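Local structure of glycerophosphoryl diester phosphodiesterase (Agrobacterium tumefaciens str. C58, 3KS6) at residues M2-E14 with K227-R241. The protein belongs to the glycerophosphoryl diester phosphodiesterase family, has a TIM-barrel fold and holds a magnesium ion in a carboxylate-lined site. Residues are numbered along the deposited sequence; the frame is centred on the assembly and turned at random.
Sequences MTRIASHRGGTLE and KVFTTDRPTLAIALR. With ACT (acetate ion), chain H.
With H8 CG anti to the backbone N (chi1 -171°) and D232 CG anti to its carbonyl carbon (chi1 -79°), the imidazole and the carboxylate run side by side, and H8 ND1 donates to D232 OD1 at 2.7 Å. OD1 lies in the ring plane but is met on its syn side, out of the carboxylate plane. This bond fixes the ring's rotation and turns H8 NE2 toward the acetate, whose OXT also accepts from R9 NH2 at 2.7 Å; R9 CG covers one ring face. T12 OG1 lies 2.9 Å from D232 OD1, and the D232 carbonyl accepts from L13 N.

Behind this site, strands 4-8 and 228-231 pair in parallel: R4 N, A6 N and H8 N donate to the carbonyls of K227, F229 and T231, while R4 O and A6 O accept from F229 N and T231 N. E14 reaches the start of helix 234-241: its OE2 takes the T235 amide on the syn lone pair (2.9 Å) and its OE1 the T235 hydroxyl (2.6 Å). At the N-terminal end of strand 4-8, a bend at chi3 (65°) lays the R241 guanidinium over I5, whose CD1 sits 3.5 Å above the centre of one face. T3 O lies in the guanidinium plane and takes R241 NH1 on a lone pair at 2.9 Å; NH1 also forms a salt bridge with E32.

The first and last strands thus close the TIM barrel and set H8 at their C-terminal ends, close to the magnesium ion held by E35, D37 and E105, the usual active-site end of this fold.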
loop_
_atom_site.group_PDB
_atom_site.type_symbol
_atom_site.label_atom_id
_atom_site.label_comp_id
_atom_site.label_asym_id
_atom_site.label_seq_id
_atom_site.Cartn_x
_atom_site.Cartn_y
_atom_site.Cartn_z
HETATM N N MSE A 2 11.868 -8.987 -12.864
HETATM C CA MSE A 2 10.490 -8.629 -13.044
HETATM C C MSE A 2 10.159 -7.356 -12.253
HETATM O O MSE A 2 10.819 -7.033 -11.256
HETATM C CB MSE A 2 9.548 -9.781 -12.686
HETATM C CG MSE A 2 9.224 -9.926 -11.258
HETATM SE SE MSE A 2 7.860 -11.247 -10.912
HETATM C CE MSE A 2 6.273 -10.357 -11.582
ATOM N N THR A 3 9.158 -6.638 -12.746
ATOM C CA THR A 3 8.561 -5.501 -12.057
ATOM C C THR A 3 7.139 -5.895 -11.697
ATOM O O THR A 3 6.326 -6.139 -12.576
ATOM C CB THR A 3 8.579 -4.259 -12.932
ATOM O OG1 THR A 3 9.937 -3.890 -13.153
ATOM C CG2 THR A 3 7.850 -3.069 -12.245
ATOM N N ARG A 4 6.852 -5.917 -10.395
ATOM C CA ARG A 4 5.557 -6.313 -9.879
ATOM C C ARG A 4 4.616 -5.108 -9.853
ATOM O O ARG A 4 5.066 -3.947 -9.760
ATOM C CB ARG A 4 5.689 -6.938 -8.493
ATOM C CG ARG A 4 6.482 -8.242 -8.475
ATOM C CD ARG A 4 7.065 -8.582 -7.107
ATOM N NE ARG A 4 6.028 -8.836 -6.098
ATOM C CZ ARG A 4 5.326 -9.965 -6.000
ATOM N NH1 ARG A 4 5.519 -10.975 -6.841
ATOM N NH2 ARG A 4 4.410 -10.093 -5.047
ATOM N N ILE A 5 3.326 -5.401 -9.999
ATOM C CA ILE A 5 2.268 -4.407 -10.022
ATOM C C ILE A 5 1.381 -4.588 -8.795
ATOM O O ILE A 5 0.887 -5.708 -8.535
ATOM C CB ILE A 5 1.383 -4.527 -11.267
ATOM C CG1 ILE A 5 2.172 -4.149 -12.518
ATOM C CG2 ILE A 5 0.132 -3.599 -11.150
ATOM C CD1 ILE A 5 1.429 -4.419 -13.818
ATOM N N ALA A 6 1.163 -3.487 -8.059
ATOM C CA ALA A 6 0.252 -3.478 -6.919
ATOM C C ALA A 6 -0.894 -2.506 -7.178
ATOM O O ALA A 6 -0.663 -1.372 -7.520
ATOM C CB ALA A 6 0.979 -3.113 -5.595
ATOM N N SER A 7 -2.130 -2.954 -6.988
ATOM C CA SER A 7 -3.302 -2.132 -7.240
ATOM C C SER A 7 -3.567 -1.216 -6.044
ATOM O O SER A 7 -3.909 -1.697 -4.972
ATOM C CB SER A 7 -4.500 -3.041 -7.459
ATOM O OG SER A 7 -5.715 -2.347 -7.629
ATOM N N HIS A 8 -3.419 0.099 -6.252
ATOM C CA HIS A 8 -3.462 1.097 -5.171
ATOM C C HIS A 8 -4.879 1.285 -4.694
ATOM O O HIS A 8 -5.729 1.759 -5.430
ATOM C CB HIS A 8 -2.850 2.417 -5.658
ATOM C CG HIS A 8 -2.641 3.447 -4.581
ATOM N ND1 HIS A 8 -3.191 4.719 -4.637
ATOM C CD2 HIS A 8 -1.911 3.402 -3.438
ATOM C CE1 HIS A 8 -2.834 5.390 -3.554
ATOM N NE2 HIS A 8 -2.030 4.633 -2.827
ATOM N N ARG A 9 -5.129 0.879 -3.460
ATOM C CA ARG A 9 -6.445 0.988 -2.852
ATOM C C ARG A 9 -7.522 0.216 -3.644
ATOM O O ARG A 9 -8.698 0.559 -3.617
ATOM C CB ARG A 9 -6.856 2.459 -2.658
ATOM C CG ARG A 9 -5.773 3.318 -2.029
ATOM C CD ARG A 9 -6.253 4.719 -1.705
ATOM N NE ARG A 9 -5.105 5.593 -1.447
ATOM C CZ ARG A 9 -5.126 6.919 -1.465
ATOM N NH1 ARG A 9 -6.241 7.593 -1.715
ATOM N NH2 ARG A 9 -3.996 7.574 -1.242
ATOM N N GLY A 10 -7.112 -0.844 -4.334
ATOM C CA GLY A 10 -8.012 -1.603 -5.164
ATOM C C GLY A 10 -8.199 -1.033 -6.560
ATOM O O GLY A 10 -8.983 -1.570 -7.304
ATOM N N GLY A 11 -7.508 0.083 -6.875
ATOM C CA GLY A 11 -7.522 0.715 -8.212
ATOM C C GLY A 11 -8.395 1.966 -8.201
ATOM O O GLY A 11 -9.414 2.031 -8.908
ATOM N N THR A 12 -7.959 2.969 -7.439
ATOM C CA THR A 12 -8.756 4.164 -7.134
ATOM C C THR A 12 -9.424 4.814 -8.342
ATOM O O THR A 12 -10.593 5.140 -8.306
ATOM C CB THR A 12 -7.869 5.237 -6.435
ATOM O OG1 THR A 12 -7.130 4.602 -5.378
ATOM C CG2 THR A 12 -8.677 6.390 -5.843
ATOM N N LEU A 13 -8.657 5.022 -9.388
ATOM C CA LEU A 13 -9.129 5.801 -10.509
ATOM C C LEU A 13 -9.973 4.981 -11.464
ATOM O O LEU A 13 -10.485 5.542 -12.414
ATOM C CB LEU A 13 -7.963 6.444 -11.235
ATOM C CG LEU A 13 -7.306 7.642 -10.547
ATOM C CD1 LEU A 13 -6.174 8.174 -11.408
ATOM C CD2 LEU A 13 -8.336 8.740 -10.304
ATOM N N GLU A 14 -10.084 3.667 -11.229
ATOM C CA GLU A 14 -10.974 2.802 -12.012
ATOM C C GLU A 14 -12.289 2.520 -11.253
ATOM O O GLU A 14 -13.381 2.490 -11.850
ATOM C CB GLU A 14 -10.289 1.466 -12.344
ATOM C CG GLU A 14 -9.078 1.621 -13.258
ATOM C CD GLU A 14 -8.370 0.329 -13.626
ATOM O OE1 GLU A 14 -8.981 -0.752 -13.588
ATOM O OE2 GLU A 14 -7.177 0.424 -14.004
ATOM N N LYS A 227 11.409 -2.861 -8.502
ATOM C CA LYS A 227 10.878 -4.088 -7.946
ATOM C C LYS A 227 9.375 -4.164 -8.060
ATOM O O LYS A 227 8.813 -5.217 -8.394
ATOM C CB LYS A 227 11.292 -4.236 -6.462
ATOM C CG LYS A 227 10.806 -5.510 -5.836
ATOM C CD LYS A 227 11.274 -5.648 -4.362
ATOM C CE LYS A 227 10.697 -6.915 -3.712
ATOM N NZ LYS A 227 11.308 -7.087 -2.376
ATOM N N VAL A 228 8.701 -3.059 -7.728
ATOM C CA VAL A 228 7.259 -3.033 -7.648
ATOM C C VAL A 228 6.855 -1.575 -7.711
ATOM O O VAL A 228 7.679 -0.694 -7.352
ATOM C CB VAL A 228 6.768 -3.627 -6.318
ATOM C CG1 VAL A 228 7.368 -2.863 -5.109
ATOM C CG2 VAL A 228 5.202 -3.673 -6.242
ATOM N N PHE A 229 5.630 -1.336 -8.186
ATOM C CA PHE A 229 4.997 -0.011 -8.071
ATOM C C PHE A 229 3.542 -0.151 -7.763
ATOM O O PHE A 229 2.906 -1.128 -8.181
ATOM C CB PHE A 229 5.211 0.868 -9.311
ATOM C CG PHE A 229 4.612 0.318 -10.588
ATOM C CD1 PHE A 229 3.343 0.678 -10.954
ATOM C CD2 PHE A 229 5.358 -0.486 -11.450
ATOM C CE1 PHE A 229 2.733 0.156 -12.140
ATOM C CE2 PHE A 229 4.802 -0.975 -12.656
ATOM C CZ PHE A 229 3.496 -0.646 -12.996
ATOM N N THR A 230 3.006 0.786 -6.973
ATOM C CA THR A 230 1.565 0.892 -6.782
ATOM C C THR A 230 0.978 1.843 -7.834
ATOM O O THR A 230 1.619 2.792 -8.283
ATOM C CB THR A 230 1.175 1.378 -5.419
ATOM O OG1 THR A 230 1.740 2.682 -5.195
ATOM C CG2 THR A 230 1.620 0.329 -4.319
ATOM N N THR A 231 -0.247 1.533 -8.259
ATOM C CA THR A 231 -0.945 2.308 -9.300
ATOM C C THR A 231 -2.438 2.360 -9.090
ATOM O O THR A 231 -3.083 1.375 -8.730
ATOM C CB THR A 231 -0.671 1.748 -10.744
ATOM O OG1 THR A 231 -1.335 2.540 -11.768
ATOM C CG2 THR A 231 -1.093 0.268 -10.855
ATOM N N ASP A 232 -2.997 3.532 -9.348
ATOM C CA ASP A 232 -4.444 3.730 -9.357
ATOM C C ASP A 232 -5.096 3.256 -10.651
ATOM O O ASP A 232 -6.328 3.311 -10.752
ATOM C CB ASP A 232 -4.804 5.218 -9.170
ATOM C CG ASP A 232 -4.720 5.667 -7.740
ATOM O OD1 ASP A 232 -4.681 4.807 -6.830
ATOM O OD2 ASP A 232 -4.734 6.908 -7.542
ATOM N N ARG A 233 -4.284 2.804 -11.624
ATOM C CA ARG A 233 -4.790 2.304 -12.911
ATOM C C ARG A 233 -4.202 0.914 -13.232
ATOM O O ARG A 233 -3.431 0.750 -14.194
ATOM C CB ARG A 233 -4.477 3.304 -14.031
ATOM C CG ARG A 233 -5.277 4.615 -13.918
ATOM C CD ARG A 233 -5.246 5.392 -15.244
ATOM N NE ARG A 233 -6.095 6.608 -15.265
ATOM C CZ ARG A 233 -5.723 7.847 -14.917
ATOM N NH1 ARG A 233 -4.503 8.109 -14.439
ATOM N NH2 ARG A 233 -6.589 8.858 -15.022
ATOM N N PRO A 234 -4.570 -0.075 -12.423
ATOM C CA PRO A 234 -4.019 -1.414 -12.556
ATOM C C PRO A 234 -4.272 -2.050 -13.925
ATOM O O PRO A 234 -3.406 -2.747 -14.451
ATOM C CB PRO A 234 -4.726 -2.186 -11.441
ATOM C CG PRO A 234 -6.007 -1.388 -11.141
ATOM C CD PRO A 234 -5.520 0.012 -11.289
ATOM N N THR A 235 -5.429 -1.773 -14.508
ATOM C CA THR A 235 -5.784 -2.350 -15.803
ATOM C C THR A 235 -4.801 -1.848 -16.860
ATOM O O THR A 235 -4.242 -2.630 -17.608
ATOM C CB THR A 235 -7.253 -2.050 -16.143
ATOM O OG1 THR A 235 -8.116 -2.637 -15.132
ATOM C CG2 THR A 235 -7.597 -2.607 -17.530
ATOM N N LEU A 236 -4.530 -0.542 -16.856
ATOM C CA LEU A 236 -3.555 0.081 -17.756
ATOM C C LEU A 236 -2.160 -0.402 -17.491
ATOM O O LEU A 236 -1.419 -0.673 -18.418
ATOM C CB LEU A 236 -3.610 1.621 -17.631
ATOM C CG LEU A 236 -2.550 2.416 -18.425
ATOM C CD1 LEU A 236 -2.740 2.187 -19.939
ATOM C CD2 LEU A 236 -2.571 3.902 -18.077
ATOM N N ALA A 237 -1.794 -0.526 -16.224
ATOM C CA ALA A 237 -0.469 -0.974 -15.860
ATOM C C ALA A 237 -0.212 -2.388 -16.386
ATOM O O ALA A 237 0.874 -2.672 -16.873
ATOM C CB ALA A 237 -0.279 -0.949 -14.337
ATOM N N ILE A 238 -1.194 -3.250 -16.250
ATOM C CA ILE A 238 -1.066 -4.634 -16.758
ATOM C C ILE A 238 -0.828 -4.613 -18.253
ATOM O O ILE A 238 0.061 -5.312 -18.756
ATOM C CB ILE A 238 -2.277 -5.478 -16.395
ATOM C CG1 ILE A 238 -2.232 -5.763 -14.879
ATOM C CG2 ILE A 238 -2.296 -6.827 -17.186
ATOM C CD1 ILE A 238 -3.491 -6.368 -14.268
ATOM N N ALA A 239 -1.614 -3.819 -18.966
ATOM C CA ALA A 239 -1.496 -3.675 -20.443
ATOM C C ALA A 239 -0.133 -3.160 -20.866
ATOM O O ALA A 239 0.510 -3.710 -21.776
ATOM C CB ALA A 239 -2.562 -2.735 -20.971
ATOM N N LEU A 240 0.309 -2.084 -20.226
ATOM C CA LEU A 240 1.623 -1.523 -20.529
ATOM C C LEU A 240 2.745 -2.495 -20.217
ATOM O O LEU A 240 3.734 -2.564 -20.968
ATOM C CB LEU A 240 1.829 -0.217 -19.747
ATOM C CG LEU A 240 1.084 0.999 -20.257
ATOM C CD1 LEU A 240 1.265 2.195 -19.346
ATOM C CD2 LEU A 240 1.608 1.309 -21.675
ATOM N N ARG A 241 2.616 -3.261 -19.125
ATOM C CA ARG A 241 3.682 -4.201 -18.784
ATOM C C ARG A 241 3.744 -5.335 -19.829
ATOM O O ARG A 241 4.821 -5.705 -20.273
ATOM C CB ARG A 241 3.496 -4.768 -17.366
ATOM C CG ARG A 241 4.595 -5.699 -16.965
ATOM C CD ARG A 241 4.496 -6.184 -15.545
ATOM N NE ARG A 241 3.308 -7.005 -15.331
ATOM C CZ ARG A 241 2.992 -7.569 -14.169
ATOM N NH1 ARG A 241 3.769 -7.415 -13.114
ATOM N NH2 ARG A 241 1.885 -8.270 -14.048
HETATM C C ACT H . -0.378 7.362 -1.248
HETATM O O ACT H . -0.256 7.786 -2.429
HETATM O OXT ACT H . -1.413 6.710 -0.947
HETATM C CH3 ACT H . 0.675 7.627 -0.216
HETATM O O HOH W 1 10.091 -7.592 -8.802
HETATM O O HOH W 2 -6.921 1.765 -16.011
#